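Long-range contact in ZINC phosphodiesterase ELAC protein 1 (Homo sapiens, PDB 3ZWF), which cuts precursor tRNAs at their 3' ends as a zinc-dependent endonuclease and repairs tRNAs by removing a 2',3'-cyclic phosphate: residues Leu178-Ile182 with Glu286-Ser290. Coordinates in Å, arbitrary orientation, origin at the centre of the assembly. Residue numbers count along the deposited sequence, not the author numbering.
Sequences LFHRI and EHGHS. With ZN (zinc ion), chain E; PO4 (phosphate ion), chain F.
The end of strand 171-179 and the turn after it (178-182) meet the loop 286-290, between helices 281-286 and 292-301, at the zinc site, joined by side-chain-to-backbone hydrogen bonds and a shared phosphate rather than by strand pairing. The principle illustrated is second-shell support of a metal ligand. H180 (chi1 t, chi2 49°) binds zinc through NE2 at 2.3 Å, alongside H60, H62 and D251, and its ND1 donates to G288 O at 2.6 Å; that oxygen's position is less certain, but the bond is consistent with the ring being held in orientation from both nitrogens. The backbones are closest at this point, with the CA atoms of H180 and G288 4.3 Å apart. G288, at phi/psi 69/32, is the C-prime residue of the Schellman motif ending helix 281-286; a CB on it would clash with H180 ND1 and R181 N, so only glycine fits this approach. R181, with chi1 m, chi2 t and chi3 m, curls back so that NH1 donates to H287 O (2.9 Å) and to O1 of the phosphate (2.8 Å), the same oxygen that lies 2.2 Å from the zinc. From the other segment H289 (chi1 m, chi2 -50°) donates from NE2 to phosphate O4 at 2.6 Å, while its ND1 is held by E273. The rings of H180 and H289 meet obliquely, planes at 49° and CE1 atoms 3.5 Å apart. The phosphate, probably from the crystallisation liquor, thus sits where a scissile phosphate could plausibly lie. A zinc-binding histidine braced by a neighbouring loop, with arginine and histidine round a metal-bound phosphate, fits the phosphodiesterase active site of the RNase Z branch of the metallo-beta-lactamase fold.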
loop_
_atom_site.group_PDB
_atom_site.type_symbol
_atom_site.label_atom_id
_atom_site.label_comp_id
_atom_site.label_asym_id
_atom_site.label_seq_id
_atom_site.Cartn_x
_atom_site.Cartn_y
_atom_site.Cartn_z
ATOM N N LEU A 178 23.306 -7.107 -5.240
ATOM C CA LEU A 178 23.378 -7.486 -3.834
ATOM C C LEU A 178 22.836 -8.885 -3.608
ATOM O O LEU A 178 22.159 -9.434 -4.474
ATOM C CB LEU A 178 22.584 -6.495 -2.953
ATOM C CG LEU A 178 22.915 -5.019 -3.154
ATOM C CD1 LEU A 178 22.090 -4.104 -2.251
ATOM C CD2 LEU A 178 24.399 -4.758 -2.827
ATOM N N PHE A 179 23.189 -9.483 -2.478
ATOM C CA PHE A 179 22.699 -10.797 -2.086
ATOM C C PHE A 179 21.624 -10.622 -1.021
ATOM O O PHE A 179 21.866 -9.996 0.005
ATOM C CB PHE A 179 23.801 -11.670 -1.520
ATOM C CG PHE A 179 23.402 -13.102 -1.389
ATOM C CD1 PHE A 179 22.770 -13.568 -0.236
ATOM C CD2 PHE A 179 23.603 -13.995 -2.460
ATOM C CE1 PHE A 179 22.336 -14.898 -0.154
ATOM C CE2 PHE A 179 23.193 -15.342 -2.368
ATOM C CZ PHE A 179 22.547 -15.780 -1.203
ATOM N N HIS A 180 20.442 -11.184 -1.274
ATOM C CA HIS A 180 19.344 -11.101 -0.344
ATOM C C HIS A 180 18.496 -12.377 -0.493
ATOM O O HIS A 180 18.844 -13.274 -1.275
ATOM C CB HIS A 180 18.600 -9.786 -0.598
ATOM C CG HIS A 180 17.487 -9.475 0.376
ATOM N ND1 HIS A 180 17.623 -9.532 1.753
ATOM C CD2 HIS A 180 16.219 -9.058 0.140
ATOM C CE1 HIS A 180 16.460 -9.202 2.314
ATOM N NE2 HIS A 180 15.602 -8.897 1.359
ATOM N N ARG A 181 17.378 -12.471 0.228
ATOM C CA ARG A 181 16.478 -13.627 0.102
ATOM C C ARG A 181 15.893 -13.727 -1.300
ATOM O O ARG A 181 15.621 -14.823 -1.817
ATOM C CB ARG A 181 15.308 -13.543 1.127
ATOM C CG ARG A 181 15.722 -13.541 2.552
ATOM C CD ARG A 181 14.555 -13.913 3.505
ATOM N NE ARG A 181 13.303 -13.158 3.319
ATOM C CZ ARG A 181 13.152 -11.848 3.549
ATOM N NH1 ARG A 181 14.179 -11.070 3.921
ATOM N NH2 ARG A 181 11.961 -11.294 3.370
ATOM N N ILE A 182 15.700 -12.568 -1.931
ATOM C CA ILE A 182 15.404 -12.481 -3.370
ATOM C C ILE A 182 16.441 -11.518 -3.915
ATOM O O ILE A 182 17.110 -10.844 -3.120
ATOM C CB ILE A 182 13.970 -11.990 -3.685
ATOM C CG1 ILE A 182 13.684 -10.597 -3.167
ATOM C CG2 ILE A 182 12.951 -13.014 -3.138
ATOM C CD1 ILE A 182 12.412 -10.018 -3.710
ATOM N N GLU A 286 20.748 -15.204 7.896
ATOM C CA GLU A 286 19.697 -16.186 7.528
ATOM C C GLU A 286 18.570 -15.536 6.718
ATOM O O GLU A 286 18.024 -16.153 5.805
ATOM C CB GLU A 286 19.137 -16.892 8.772
ATOM N N HIS A 287 18.234 -14.295 7.046
ATOM C CA HIS A 287 17.181 -13.549 6.363
ATOM C C HIS A 287 17.669 -12.593 5.289
ATOM O O HIS A 287 16.895 -11.748 4.826
ATOM C CB HIS A 287 16.316 -12.806 7.366
ATOM C CG HIS A 287 15.473 -13.712 8.199
ATOM N ND1 HIS A 287 15.882 -14.193 9.423
ATOM C CD2 HIS A 287 14.259 -14.267 7.963
ATOM C CE1 HIS A 287 14.944 -14.979 9.921
ATOM N NE2 HIS A 287 13.956 -15.052 9.048
ATOM N N GLY A 288 18.935 -12.722 4.905
ATOM C CA GLY A 288 19.525 -11.854 3.860
ATOM C C GLY A 288 19.699 -10.406 4.286
ATOM O O GLY A 288 19.626 -9.466 3.465
ATOM N N HIS A 289 19.963 -10.231 5.584
ATOM C CA HIS A 289 20.112 -8.921 6.185
ATOM C C HIS A 289 21.542 -8.713 6.733
ATOM O O HIS A 289 22.343 -9.644 6.779
ATOM C CB HIS A 289 19.059 -8.692 7.283
ATOM C CG HIS A 289 17.672 -8.487 6.743
ATOM N ND1 HIS A 289 17.398 -7.593 5.735
ATOM C CD2 HIS A 289 16.481 -9.047 7.081
ATOM C CE1 HIS A 289 16.102 -7.624 5.455
ATOM N NE2 HIS A 289 15.522 -8.520 6.242
ATOM N N SER A 290 21.764 -7.482 7.162
ATOM C CA SER A 290 23.043 -7.030 7.755
ATOM C C SER A 290 22.853 -6.490 9.165
ATOM O O SER A 290 21.754 -6.092 9.605
ATOM C CB SER A 290 23.635 -5.938 6.883
ATOM O OG SER A 290 24.037 -6.451 5.638
HETATM ZN ZN ZN E . 13.741 -7.599 1.697
HETATM P P PO4 F . 12.622 -7.875 4.856
HETATM O O1 PO4 F . 13.530 -8.403 3.716
HETATM O O2 PO4 F . 11.127 -8.249 4.363
HETATM O O3 PO4 F . 12.627 -6.400 4.919
HETATM O O4 PO4 F . 12.940 -8.682 6.066
HETATM O O HOH W 1 12.168 -6.396 2.270
#